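Local coordinates for paenibacillus xanthan lyase (PDB 6F2P), which cleaves the terminal mannosyl-glucuronosyl linkage of xanthan side chains by elimination, as a calcium-binding polysaccharide lyase of family 8, at residues A[404-409]-A[442-447]; A[432-437]-A[509-514]; A[437-442]-A[480-485]. All blocks are in the same frame, centred on the assembly; numbering follows the deposited sequence.

Contact 1 of 3, residues A[404-409]-A[442-447]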
ATOM      1  N   GLY A 404       1.176 -14.236  18.502  1.00 14.74           N
ATOM      2  CA  GLY A 404       1.514 -13.399  17.367  1.00 18.16           C
ATOM      3  C   GLY A 404       1.291 -11.917  17.610  1.00 20.04           C
ATOM      4  O   GLY A 404       1.319 -11.124  16.665  1.00 21.40           O
ATOM      5  N   TRP A 405       1.091 -11.555  18.876  1.00 21.20           N
ATOM      6  CA  TRP A 405       0.713 -10.199  19.304  1.00 17.80           C
ATOM      7  C   TRP A 405       1.366  -9.045  18.541  1.00 19.12           C
ATOM      8  O   TRP A 405       0.690  -8.099  18.146  1.00 17.99           O
ATOM      9  CB  TRP A 405       1.004 -10.022  20.802  1.00 15.35           C
ATOM     10  CG  TRP A 405       0.458 -11.131  21.666  1.00 20.06           C
ATOM     11  CD1 TRP A 405      -0.857 -11.476  21.835  1.00 17.39           C
ATOM     12  CD2 TRP A 405       1.217 -12.039  22.478  1.00 19.50           C
ATOM     13  NE1 TRP A 405      -0.956 -12.544  22.699  1.00 16.88           N
ATOM     14  CE2 TRP A 405       0.301 -12.901  23.110  1.00 15.70           C
ATOM     15  CE3 TRP A 405       2.585 -12.201  22.734  1.00 18.33           C
ATOM     16  CZ2 TRP A 405       0.709 -13.902  23.983  1.00 17.36           C
ATOM     17  CZ3 TRP A 405       2.985 -13.196  23.597  1.00 13.48           C
ATOM     18  CH2 TRP A 405       2.054 -14.032  24.211  1.00 16.48           C
ATOM     19  N   HIS A 406       2.676  -9.131  18.336  1.00 15.33           N
ATOM     20  CA  HIS A 406       3.428  -8.017  17.785  1.00 16.49           C
ATOM     21  C   HIS A 406       3.992  -8.286  16.386  1.00 19.95           C
ATOM     22  O   HIS A 406       4.842  -7.539  15.907  1.00 19.55           O
ATOM     23  CB  HIS A 406       4.556  -7.627  18.747  1.00 13.98           C
ATOM     24  CG  HIS A 406       4.088  -7.373  20.146  1.00 17.52           C
ATOM     25  ND1 HIS A 406       3.233  -6.340  20.468  1.00 16.14           N
ATOM     26  CD2 HIS A 406       4.343  -8.028  21.304  1.00 16.81           C
ATOM     27  CE1 HIS A 406       2.989  -6.363  21.768  1.00 15.13           C
ATOM     28  NE2 HIS A 406       3.648  -7.379  22.298  1.00 14.75           N
ATOM     29  N   THR A 407       3.511  -9.336  15.725  1.00 17.40           N
ATOM     30  CA  THR A 407       4.048  -9.711  14.416  1.00 18.64           C
ATOM     31  C   THR A 407       3.764  -8.688  13.303  1.00 16.23           C
ATOM     32  O   THR A 407       4.329  -8.783  12.212  1.00 13.17           O
ATOM     33  CB  THR A 407       3.576 -11.122  13.966  1.00 16.39           C
ATOM     34  OG1 THR A 407       2.145 -11.201  14.011  1.00 15.23           O
ATOM     35  CG2 THR A 407       4.168 -12.200  14.856  1.00  9.64           C
ATOM     36  N   GLY A 408       2.895  -7.717  13.583  1.00 16.95           N
ATOM     37  CA  GLY A 408       2.584  -6.657  12.636  1.00 12.78           C
ATOM     38  C   GLY A 408       2.960  -5.268  13.145  1.00 18.49           C
ATOM     39  O   GLY A 408       2.575  -4.256  12.562  1.00 22.00           O
ATOM     40  N   ASP A 409       3.725  -5.214  14.230  1.00 14.09           N
ATOM     41  CA  ASP A 409       4.011  -3.951  14.905  1.00 14.44           C
ATOM     42  C   ASP A 409       5.229  -3.261  14.306  1.00 16.44           C
ATOM     43  O   ASP A 409       6.113  -2.796  15.028  1.00 15.14           O
ATOM     44  CB  ASP A 409       4.238  -4.193  16.398  1.00 15.04           C
ATOM     45  CG  ASP A 409       2.947  -4.392  17.161  1.00 18.87           C
ATOM     46  OD1 ASP A 409       1.884  -4.581  16.522  1.00 18.59           O
ATOM     47  OD2 ASP A 409       2.996  -4.365  18.410  1.00 18.51           O
ATOM     48  N   GLN A 442       6.447  -3.066  27.148  1.00 18.74           N
ATOM     49  CA  GLN A 442       7.230  -4.219  27.583  1.00 19.14           C
ATOM     50  C   GLN A 442       6.381  -5.343  28.166  1.00 26.18           C
ATOM     51  O   GLN A 442       5.550  -5.113  29.057  1.00 24.07           O
ATOM     52  CB  GLN A 442       8.291  -3.798  28.595  1.00 20.24           C
ATOM     53  CG  GLN A 442       8.981  -4.964  29.259  1.00 18.21           C
ATOM     54  CD  GLN A 442      10.119  -4.532  30.155  1.00 23.44           C
ATOM     55  OE1 GLN A 442      10.120  -3.415  30.674  1.00 31.13           O
ATOM     56  NE2 GLN A 442      11.105  -5.410  30.332  1.00 19.94           N
ATOM     57  N   ASN A 443       6.606  -6.552  27.647  1.00 30.85           N
ATOM     58  CA  ASN A 443       5.952  -7.771  28.121  1.00 22.04           C
ATOM     59  C   ASN A 443       4.430  -7.664  28.151  1.00 20.16           C
ATOM     60  O   ASN A 443       3.791  -7.952  29.159  1.00 29.19           O
ATOM     61  CB  ASN A 443       6.492  -8.153  29.496  1.00 26.92           C
ATOM     62  CG  ASN A 443       6.114  -9.566  29.903  1.00 39.51           C
ATOM     63  OD1 ASN A 443       6.685 -10.541  29.410  1.00 43.93           O
ATOM     64  ND2 ASN A 443       5.157  -9.682  30.817  1.00 31.38           N
ATOM     65  N   THR A 444       3.852  -7.234  27.040  1.00 18.60           N
ATOM     66  CA  THR A 444       2.411  -7.058  26.958  1.00 21.75           C
ATOM     67  C   THR A 444       1.864  -7.806  25.758  1.00 20.20           C
ATOM     68  O   THR A 444       2.617  -8.274  24.903  1.00 16.26           O
ATOM     69  CB  THR A 444       2.023  -5.570  26.839  1.00 22.26           C
ATOM     70  OG1 THR A 444       2.550  -5.023  25.621  1.00 18.03           O
ATOM     71  CG2 THR A 444       2.565  -4.789  28.023  1.00 20.03           C
ATOM     72  N   THR A 445       0.545  -7.929  25.708  1.00 18.73           N
ATOM     73  CA  THR A 445      -0.101  -8.600  24.592  1.00 19.80           C
ATOM     74  C   THR A 445      -0.902  -7.579  23.805  1.00 22.86           C
ATOM     75  O   THR A 445      -0.976  -6.407  24.183  1.00 24.45           O
ATOM     76  CB  THR A 445      -1.041  -9.729  25.062  1.00 16.62           C
ATOM     77  OG1 THR A 445      -2.123  -9.172  25.822  1.00 14.74           O
ATOM     78  CG2 THR A 445      -0.279 -10.753  25.902  1.00 13.08           C
ATOM     79  N   GLN A 446      -1.506  -8.025  22.711  1.00 17.10           N
ATOM     80  CA  GLN A 446      -2.331  -7.142  21.914  1.00 16.35           C
ATOM     81  C   GLN A 446      -3.467  -7.940  21.316  1.00 17.91           C
ATOM     82  O   GLN A 446      -3.260  -9.032  20.781  1.00 16.63           O
ATOM     83  CB  GLN A 446      -1.508  -6.455  20.805  1.00 16.07           C
ATOM     84  CG  GLN A 446      -2.353  -5.581  19.885  1.00 14.65           C
ATOM     85  CD  GLN A 446      -1.567  -4.917  18.759  1.00 21.95           C
ATOM     86  OE1 GLN A 446      -2.031  -3.941  18.162  1.00 23.31           O
ATOM     87  NE2 GLN A 446      -0.381  -5.444  18.460  1.00 17.49           N
ATOM     88  N   THR A 447      -4.665  -7.380  21.426  1.00 19.00           N
ATOM     89  CA  THR A 447      -5.865  -7.954  20.842  1.00 21.99           C
ATOM     90  C   THR A 447      -5.648  -8.370  19.383  1.00 22.07           C
ATOM     91  O   THR A 447      -5.169  -7.579  18.563  1.00 22.40           O
ATOM     92  CB  THR A 447      -7.013  -6.944  20.932  1.00 21.80           C
ATOM     93  OG1 THR A 447      -7.244  -6.636  22.311  1.00 27.88           O
ATOM     94  CG2 THR A 447      -8.287  -7.494  20.304  1.00 20.86           C
TER
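Thr445 lies over one face of the Trp405 indole: its CB sits 3.7 Å from the centroid of the five-membered ring of Trp405, almost on the ring normal, which makes a CH-pi contact. The methyl CG2 of Thr445 is shifted toward the rim and comes 3.6 Å from CE2 of Trp405. The indole edge faces the backbone oxygen of Gln446, while CB of Trp405 lies over the centre of one face of the neighbouring His406 ring. That imidazole is held by both nitrogens. NE2 of His406 donates nearly in its ring plane to Thr444 O at 2.9 Å, arriving above the carbonyl plane, and ND1 of His406 donates to Asp409 OD2 at 2.9 Å. With both nitrogens acting as donors, the ring is probably protonated and positively charged next to the carboxylate.

The two segments are irregular connections of the super-sandwich domain of a family 8 lyase. Two overlapping type I turns, Gly404 to Thr407 and His406 to Asp409, bring His406 and Asp409 of the first segment together; the second leaves the edge strand 439-441. Gln446 makes the second polar link: CG is anti to the backbone N (chi1 176°) and the rest is extended, so the amide meets Asp409 tip to tip, the two planes 59° apart. NE2 of Gln446 gives a fairly straight bond of 3.1 Å to the syn lone pair of Asp409 OD1 and a weak one of 2.9 Å to Trp405 O, while OE1 accepts from the backbone N of Val476. An alanine at Trp405, lacking the indole that Thr445 covers and that stacks with Tyr433, would probably leave 442-447 less firmly held against 404-409. Thr444 OG1 bonds to Leu441 O, at the end of strand 439-441.

Contact 2 of 3, residues A[432-437]-A[509-514]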
ATOM      1  N   ASN A 432       8.478 -13.594  22.059  1.00 15.96           N
ATOM      2  CA  ASN A 432       7.474 -12.942  21.218  1.00 13.70           C
ATOM      3  C   ASN A 432       7.007 -11.589  21.743  1.00 14.81           C
ATOM      4  O   ASN A 432       6.185 -10.924  21.109  1.00 14.14           O
ATOM      5  CB  ASN A 432       6.266 -13.857  20.992  1.00 15.55           C
ATOM      6  CG  ASN A 432       6.550 -14.950  19.988  1.00 19.45           C
ATOM      7  OD1 ASN A 432       6.867 -16.080  20.357  1.00 23.37           O
ATOM      8  ND2 ASN A 432       6.448 -14.617  18.706  1.00 17.87           N
ATOM      9  N   TYR A 433       7.523 -11.186  22.900  1.00 14.90           N
ATOM     10  CA  TYR A 433       7.256  -9.845  23.411  1.00 19.36           C
ATOM     11  C   TYR A 433       8.270  -8.843  22.851  1.00 18.36           C
ATOM     12  O   TYR A 433       8.086  -7.629  22.959  1.00 16.10           O
ATOM     13  CB  TYR A 433       7.281  -9.829  24.938  1.00 18.30           C
ATOM     14  CG  TYR A 433       6.220 -10.693  25.590  1.00 22.51           C
ATOM     15  CD1 TYR A 433       4.885 -10.308  25.595  1.00 22.74           C
ATOM     16  CD2 TYR A 433       6.556 -11.884  26.222  1.00 25.59           C
ATOM     17  CE1 TYR A 433       3.915 -11.095  26.194  1.00 27.31           C
ATOM     18  CE2 TYR A 433       5.599 -12.674  26.824  1.00 21.39           C
ATOM     19  CZ  TYR A 433       4.278 -12.279  26.810  1.00 25.88           C
ATOM     20  OH  TYR A 433       3.318 -13.074  27.414  1.00 26.87           O
ATOM     21  N   ARG A 434       9.324  -9.372  22.234  1.00 14.14           N
ATOM     22  CA  ARG A 434      10.412  -8.568  21.695  1.00 11.48           C
ATOM     23  C   ARG A 434      10.802  -8.997  20.291  1.00 12.84           C
ATOM     24  O   ARG A 434      11.954  -9.373  20.051  1.00 11.61           O
ATOM     25  CB  ARG A 434      11.639  -8.667  22.602  1.00 13.51           C
ATOM     26  CG  ARG A 434      11.438  -8.003  23.954  1.00 20.39           C
ATOM     27  CD  ARG A 434      12.722  -7.959  24.764  1.00 20.55           C
ATOM     28  NE  ARG A 434      12.560  -7.105  25.939  1.00 24.08           N
ATOM     29  CZ  ARG A 434      13.232  -7.256  27.077  1.00 21.95           C
ATOM     30  NH1 ARG A 434      14.116  -8.233  27.197  1.00 18.57           N
ATOM     31  NH2 ARG A 434      13.021  -6.427  28.092  1.00 16.09           N
ATOM     32  N   LEU A 435       9.845  -8.941  19.369  1.00 11.65           N
ATOM     33  CA  LEU A 435      10.108  -9.223  17.961  1.00 10.25           C
ATOM     34  C   LEU A 435      10.854  -8.053  17.280  1.00 15.44           C
ATOM     35  O   LEU A 435      10.543  -6.875  17.519  1.00 15.06           O
ATOM     36  CB  LEU A 435       8.795  -9.517  17.239  1.00 11.05           C
ATOM     37  CG  LEU A 435       8.069 -10.776  17.714  1.00 13.69           C
ATOM     38  CD1 LEU A 435       6.757 -10.998  16.958  1.00 11.28           C
ATOM     39  CD2 LEU A 435       8.991 -11.975  17.572  1.00  9.54           C
ATOM     40  N   PRO A 436      11.840  -8.374  16.417  1.00 13.54           N
ATOM     41  CA  PRO A 436      12.727  -7.359  15.823  1.00 12.08           C
ATOM     42  C   PRO A 436      11.987  -6.231  15.117  1.00 15.36           C
ATOM     43  O   PRO A 436      10.972  -6.457  14.449  1.00 16.79           O
ATOM     44  CB  PRO A 436      13.541  -8.151  14.801  1.00 11.78           C
ATOM     45  CG  PRO A 436      13.499  -9.574  15.303  1.00 14.27           C
ATOM     46  CD  PRO A 436      12.155  -9.737  15.948  1.00 11.13           C
ATOM     47  N   GLY A 437      12.486  -5.014  15.292  1.00 12.75           N
ATOM     48  CA  GLY A 437      11.964  -3.868  14.573  1.00 12.64           C
ATOM     49  C   GLY A 437      10.782  -3.210  15.248  1.00 12.83           C
ATOM     50  O   GLY A 437      10.531  -2.023  15.041  1.00 12.91           O
ATOM     51  N   GLU A 509       9.474  -0.139  24.657  1.00 17.12           N
ATOM     52  CA  GLU A 509      10.697  -0.663  24.057  1.00 16.20           C
ATOM     53  C   GLU A 509      10.646  -0.674  22.534  1.00 18.13           C
ATOM     54  O   GLU A 509       9.580  -0.821  21.932  1.00 16.00           O
ATOM     55  CB  GLU A 509      10.963  -2.087  24.550  1.00 18.69           C
ATOM     56  CG  GLU A 509      11.099  -2.222  26.052  1.00 22.51           C
ATOM     57  CD  GLU A 509      11.318  -3.655  26.498  1.00 24.86           C
ATOM     58  OE1 GLU A 509      11.858  -3.854  27.611  1.00 30.12           O
ATOM     59  OE2 GLU A 509      10.956  -4.582  25.743  1.00 19.60           O
ATOM     60  N   THR A 510      11.811  -0.517  21.916  1.00 18.63           N
ATOM     61  CA  THR A 510      11.946  -0.708  20.476  1.00 16.19           C
ATOM     62  C   THR A 510      13.029  -1.745  20.226  1.00 15.63           C
ATOM     63  O   THR A 510      14.169  -1.572  20.663  1.00 13.33           O
ATOM     64  CB  THR A 510      12.306   0.598  19.758  1.00 15.33           C
ATOM     65  OG1 THR A 510      11.143   1.438  19.695  1.00 15.99           O
ATOM     66  CG2 THR A 510      12.820   0.315  18.338  1.00 10.16           C
ATOM     67  N   ILE A 511      12.673  -2.825  19.535  1.00 10.39           N
ATOM     68  CA  ILE A 511      13.597  -3.942  19.398  1.00 12.92           C
ATOM     69  C   ILE A 511      14.473  -3.799  18.169  1.00 16.74           C
ATOM     70  O   ILE A 511      13.974  -3.783  17.043  1.00 16.90           O
ATOM     71  CB  ILE A 511      12.864  -5.295  19.334  1.00 16.25           C
ATOM     72  CG1 ILE A 511      11.786  -5.383  20.424  1.00 13.56           C
ATOM     73  CG2 ILE A 511      13.864  -6.436  19.426  1.00 11.38           C
ATOM     74  CD1 ILE A 511      12.284  -5.077  21.818  1.00 10.36           C
ATOM     75  N   VAL A 512      15.780  -3.690  18.383  1.00 16.66           N
ATOM     76  CA  VAL A 512      16.705  -3.592  17.260  1.00 19.54           C
ATOM     77  C   VAL A 512      16.964  -4.968  16.662  1.00 18.50           C
ATOM     78  O   VAL A 512      16.986  -5.141  15.438  1.00 21.92           O
ATOM     79  CB  VAL A 512      18.050  -2.954  17.663  1.00 16.82           C
ATOM     80  CG1 VAL A 512      19.087  -3.156  16.565  1.00 13.81           C
ATOM     81  CG2 VAL A 512      17.875  -1.485  17.949  1.00 14.12           C
ATOM     82  N   GLU A 513      17.152  -5.947  17.538  1.00 17.47           N
ATOM     83  CA  GLU A 513      17.542  -7.280  17.114  1.00 15.09           C
ATOM     84  C   GLU A 513      16.989  -8.325  18.076  1.00 20.58           C
ATOM     85  O   GLU A 513      16.759  -8.043  19.256  1.00 21.11           O
ATOM     86  CB  GLU A 513      19.066  -7.361  17.033  1.00 11.53           C
ATOM     87  CG  GLU A 513      19.617  -8.652  16.475  1.00 16.09           C
ATOM     88  CD  GLU A 513      18.948  -9.077  15.176  1.00 19.37           C
ATOM     89  OE1 GLU A 513      19.485  -8.758  14.095  1.00 17.36           O
ATOM     90  OE2 GLU A 513      17.894  -9.749  15.232  1.00 19.78           O
ATOM     91  N   ASN A 514      16.734  -9.521  17.555  1.00 18.13           N
ATOM     92  CA  ASN A 514      16.474 -10.684  18.387  1.00 14.96           C
ATOM     93  C   ASN A 514      16.859 -11.907  17.578  1.00 16.35           C
ATOM     94  O   ASN A 514      16.004 -12.601  17.053  1.00 19.01           O
ATOM     95  CB  ASN A 514      15.009 -10.752  18.833  1.00 12.83           C
ATOM     96  CG  ASN A 514      14.819 -11.655  20.042  1.00 16.44           C
ATOM     97  OD1 ASN A 514      15.686 -12.468  20.354  1.00 16.73           O
ATOM     98  ND2 ASN A 514      13.695 -11.512  20.730  1.00 13.03           N
TER
HETATM   99  O   HOH W   1       8.716  -6.645  25.664  1.00 22.50           O
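Arg434 and Glu509 both set CG anti to the carbonyl carbon (chi1 -68° and -58°) and then run extended, so that two long side chains cross obliquely and meet at their charged ends. The grip is side-on: NE of Arg434 bonds to OE2 of Glu509 at 3.0 Å, and NH2 of Arg434 bonds to OE1 of Glu509 at 2.9 Å. OE1 offers its syn lone pair, whereas OE2 is met from above the carboxylate plane, in keeping with a twist between the two flat groups. A water bridges Tyr433 O and Glu509 OE2. Trp603 of strand 595-607 adds a cation-pi contact to the guanidinium.

Closer to the backbone, Ile511 crosses the Arg434 chain at about a right angle. Its CD1 rests 3.7 Å from CG of Arg434, and its CB and branches pack against the backbone carbonyls of Arg434 and Leu435. Asn514, with CG anti to its backbone N, sends ND2 to Arg434 O at 2.8 Å in a nearly straight bond (170°) that lies in the amide plane but above the carbonyl plane. CB of Asn514 packs against the Pro436 ring, 4.0 Å from CG of Pro436.

Strand 508-516 lies next to the edge strand 439-441 in the five-stranded sheet of the super-sandwich and carries a classic beta bulge, where Val512 and Glu513 both face Leu602. Just before the bulge Ile511 O accepts from the N of Gly437, whose positive phi would crowd any side chain against the preceding carbonyl. The loop 432-437 is thus tied at three points along the strand. Because the ion pair is bidentate and its carboxylate is buried, its two charges would probably stabilise each other's ionised forms and fix the rotation of the guanidinium.

Contact 3 of 3, residues A[437-442]-A[480-485]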
ATOM      1  N   GLY A 437      12.486  -5.014  15.292  1.00 12.75           N
ATOM      2  CA  GLY A 437      11.964  -3.868  14.573  1.00 12.64           C
ATOM      3  C   GLY A 437      10.782  -3.210  15.248  1.00 12.83           C
ATOM      4  O   GLY A 437      10.531  -2.023  15.041  1.00 12.91           O
ATOM      5  N   THR A 438      10.061  -3.977  16.058  1.00 14.83           N
ATOM      6  CA  THR A 438       8.820  -3.505  16.663  1.00 15.17           C
ATOM      7  C   THR A 438       9.042  -2.463  17.752  1.00 14.21           C
ATOM      8  O   THR A 438      10.078  -2.464  18.421  1.00 16.06           O
ATOM      9  CB  THR A 438       8.031  -4.672  17.283  1.00 12.61           C
ATOM     10  OG1 THR A 438       8.872  -5.376  18.205  1.00 10.40           O
ATOM     11  CG2 THR A 438       7.566  -5.631  16.201  1.00 13.17           C
ATOM     12  N   THR A 439       8.058  -1.585  17.928  1.00 10.80           N
ATOM     13  CA  THR A 439       7.994  -0.732  19.108  1.00 14.79           C
ATOM     14  C   THR A 439       6.821  -1.188  19.961  1.00 14.10           C
ATOM     15  O   THR A 439       5.692  -1.169  19.491  1.00 18.07           O
ATOM     16  CB  THR A 439       7.782   0.739  18.723  1.00 15.57           C
ATOM     17  OG1 THR A 439       8.939   1.214  18.027  1.00 17.12           O
ATOM     18  CG2 THR A 439       7.545   1.591  19.951  1.00  9.33           C
ATOM     19  N   VAL A 440       7.080  -1.594  21.204  1.00 11.65           N
ATOM     20  CA  VAL A 440       6.035  -2.187  22.054  1.00 19.47           C
ATOM     21  C   VAL A 440       6.047  -1.740  23.524  1.00 21.48           C
ATOM     22  O   VAL A 440       7.041  -1.186  24.014  1.00 19.47           O
ATOM     23  CB  VAL A 440       6.147  -3.727  22.083  1.00 14.22           C
ATOM     24  CG1 VAL A 440       5.949  -4.325  20.698  1.00 15.21           C
ATOM     25  CG2 VAL A 440       7.488  -4.140  22.678  1.00 11.86           C
ATOM     26  N   LEU A 441       4.936  -1.994  24.221  1.00 14.29           N
ATOM     27  CA  LEU A 441       4.902  -1.903  25.681  1.00 16.99           C
ATOM     28  C   LEU A 441       5.506  -3.187  26.216  1.00 20.11           C
ATOM     29  O   LEU A 441       5.126  -4.277  25.782  1.00 17.30           O
ATOM     30  CB  LEU A 441       3.473  -1.788  26.192  1.00 13.99           C
ATOM     31  CG  LEU A 441       2.702  -0.541  25.786  1.00 21.17           C
ATOM     32  CD1 LEU A 441       1.257  -0.643  26.270  1.00 17.85           C
ATOM     33  CD2 LEU A 441       3.389   0.722  26.324  1.00 16.23           C
ATOM     34  N   GLN A 442       6.447  -3.066  27.148  1.00 18.74           N
ATOM     35  CA  GLN A 442       7.230  -4.219  27.583  1.00 19.14           C
ATOM     36  C   GLN A 442       6.381  -5.343  28.166  1.00 26.18           C
ATOM     37  O   GLN A 442       5.550  -5.113  29.057  1.00 24.07           O
ATOM     38  CB  GLN A 442       8.291  -3.798  28.595  1.00 20.24           C
ATOM     39  CG  GLN A 442       8.981  -4.964  29.259  1.00 18.21           C
ATOM     40  CD  GLN A 442      10.119  -4.532  30.155  1.00 23.44           C
ATOM     41  OE1 GLN A 442      10.120  -3.415  30.674  1.00 31.13           O
ATOM     42  NE2 GLN A 442      11.105  -5.410  30.332  1.00 19.94           N
ATOM     43  N   LEU A 480      -0.289   3.549  23.373  1.00 16.73           N
ATOM     44  CA  LEU A 480       0.997   3.563  22.687  1.00 16.41           C
ATOM     45  C   LEU A 480       0.846   3.936  21.232  1.00 18.88           C
ATOM     46  O   LEU A 480      -0.010   3.405  20.526  1.00 21.69           O
ATOM     47  CB  LEU A 480       1.713   2.208  22.799  1.00 13.30           C
ATOM     48  CG  LEU A 480       3.046   2.155  22.039  1.00 15.08           C
ATOM     49  CD1 LEU A 480       4.005   3.243  22.520  1.00 13.72           C
ATOM     50  CD2 LEU A 480       3.717   0.791  22.118  1.00 13.51           C
ATOM     51  N   THR A 481       1.672   4.876  20.795  1.00 20.56           N
ATOM     52  CA  THR A 481       1.670   5.295  19.408  1.00 15.57           C
ATOM     53  C   THR A 481       3.083   5.709  19.018  1.00 17.61           C
ATOM     54  O   THR A 481       3.883   6.103  19.871  1.00 17.95           O
ATOM     55  CB  THR A 481       0.669   6.440  19.188  1.00 19.94           C
ATOM     56  OG1 THR A 481       0.395   6.586  17.791  1.00 22.55           O
ATOM     57  CG2 THR A 481       1.208   7.739  19.766  1.00 20.67           C
ATOM     58  N   ALA A 482       3.408   5.589  17.737  1.00 18.36           N
ATOM     59  CA  ALA A 482       4.752   5.915  17.278  1.00 14.49           C
ATOM     60  C   ALA A 482       4.809   6.125  15.775  1.00 19.43           C
ATOM     61  O   ALA A 482       3.977   5.601  15.031  1.00 16.34           O
ATOM     62  CB  ALA A 482       5.709   4.823  17.675  1.00 10.47           C
ATOM     63  N   LYS A 483       5.800   6.897  15.335  1.00 18.03           N
ATOM     64  CA  LYS A 483       6.083   7.033  13.911  1.00 14.88           C
ATOM     65  C   LYS A 483       7.412   6.362  13.568  1.00 16.32           C
ATOM     66  O   LYS A 483       8.497   6.829  13.944  1.00 16.50           O
ATOM     67  CB  LYS A 483       6.041   8.495  13.473  1.00 13.40           C
ATOM     68  CG  LYS A 483       4.630   9.029  13.391  1.00 13.97           C
ATOM     69  CD  LYS A 483       4.558  10.534  13.572  1.00 16.82           C
ATOM     70  CE  LYS A 483       3.115  11.006  13.482  1.00 20.35           C
ATOM     71  NZ  LYS A 483       2.984  12.484  13.544  1.00 21.87           N
ATOM     72  N   LYS A 484       7.303   5.240  12.866  1.00 14.92           N
ATOM     73  CA  LYS A 484       8.448   4.410  12.535  1.00 14.81           C
ATOM     74  C   LYS A 484       8.662   4.443  11.028  1.00 17.91           C
ATOM     75  O   LYS A 484       7.717   4.244  10.250  1.00 14.05           O
ATOM     76  CB  LYS A 484       8.200   2.973  13.003  1.00 12.08           C
ATOM     77  CG  LYS A 484       7.798   2.872  14.461  1.00 13.26           C
ATOM     78  CD  LYS A 484       7.160   1.520  14.800  1.00 13.91           C
ATOM     79  CE  LYS A 484       8.131   0.358  14.575  1.00 12.29           C
ATOM     80  NZ  LYS A 484       9.260   0.336  15.545  1.00  9.77           N
ATOM     81  N   SER A 485       9.900   4.700  10.618  1.00 15.37           N
ATOM     82  CA  SER A 485      10.220   4.788   9.201  1.00 15.64           C
ATOM     83  C   SER A 485      11.406   3.902   8.860  1.00 13.34           C
ATOM     84  O   SER A 485      12.311   3.717   9.667  1.00 13.65           O
ATOM     85  CB  SER A 485      10.505   6.239   8.800  1.00 13.35           C
ATOM     86  OG  SER A 485       9.339   7.040   8.906  1.00 11.76           O
TER
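NZ of Lys484 is gripped by three oxygens: Gly437 O and Thr439 OG1, each at 2.7 Å from NZ, and the hydroxyl of Tyr615. The Gly437 oxygen is approached in its carbonyl plane. The lysine chain gets there by bending twice near its end (chi3 62°, chi4 69°), which curls NZ back past the Thr439 side chain, the two running in opposite directions. Thr439 places OG1 anti to its carbonyl carbon, and this hydroxyl also pairs with Thr510 OG1, so the buried ammonium belongs to a short polar chain. These three partners of NZ are neutral, so their dipoles probably help to stabilise the ammonium charge.

The contact spans the interior of the super-sandwich, between 439-441, the edge strand of the five-stranded sheet, and 481-488, a strand within the nine-stranded one. Their short segments point in nearly opposite directions, but the CA atoms of Thr439 and Ala482 stay 7.6 Å apart, so side chains rather than backbone bonds fill the gap. Beyond the lysine the packing turns apolar. CG2 of Thr439 faces CB of Ala482 at 4.4 Å. Leu480, with CG anti to its backbone N, lays CD2 against the backbone between Val440 and Leu441 and 4.0 Å from CG of Leu441, while CB of Leu480 approaches CD2 of Leu441.

Overall arrangement
The three contacts lie within the super-sandwich domain, their centres about 10 Å from one another, and the chain from 432 to 447 runs through all of them. Contacts 2 and 3 share Gly437 and are joined through the sheet: Glu509 O is 2.7 Å from Val440 N, a probable hydrogen bond. Gln442 is the last residue of segment 437-442 and the first of 442-447, and its amide packs beside the ion pair of contact 2. Val440, facing away from 480-485, packs on His406 and Asp409 of contact 1. The calcium sites are formed by other residues. A bound methylpentanediol, probably from the crystallisation liquor, lies about 6 Å from the Arg434 side chain, and Asn443 OD1 is hydrogen-bonded to methylpentanediol.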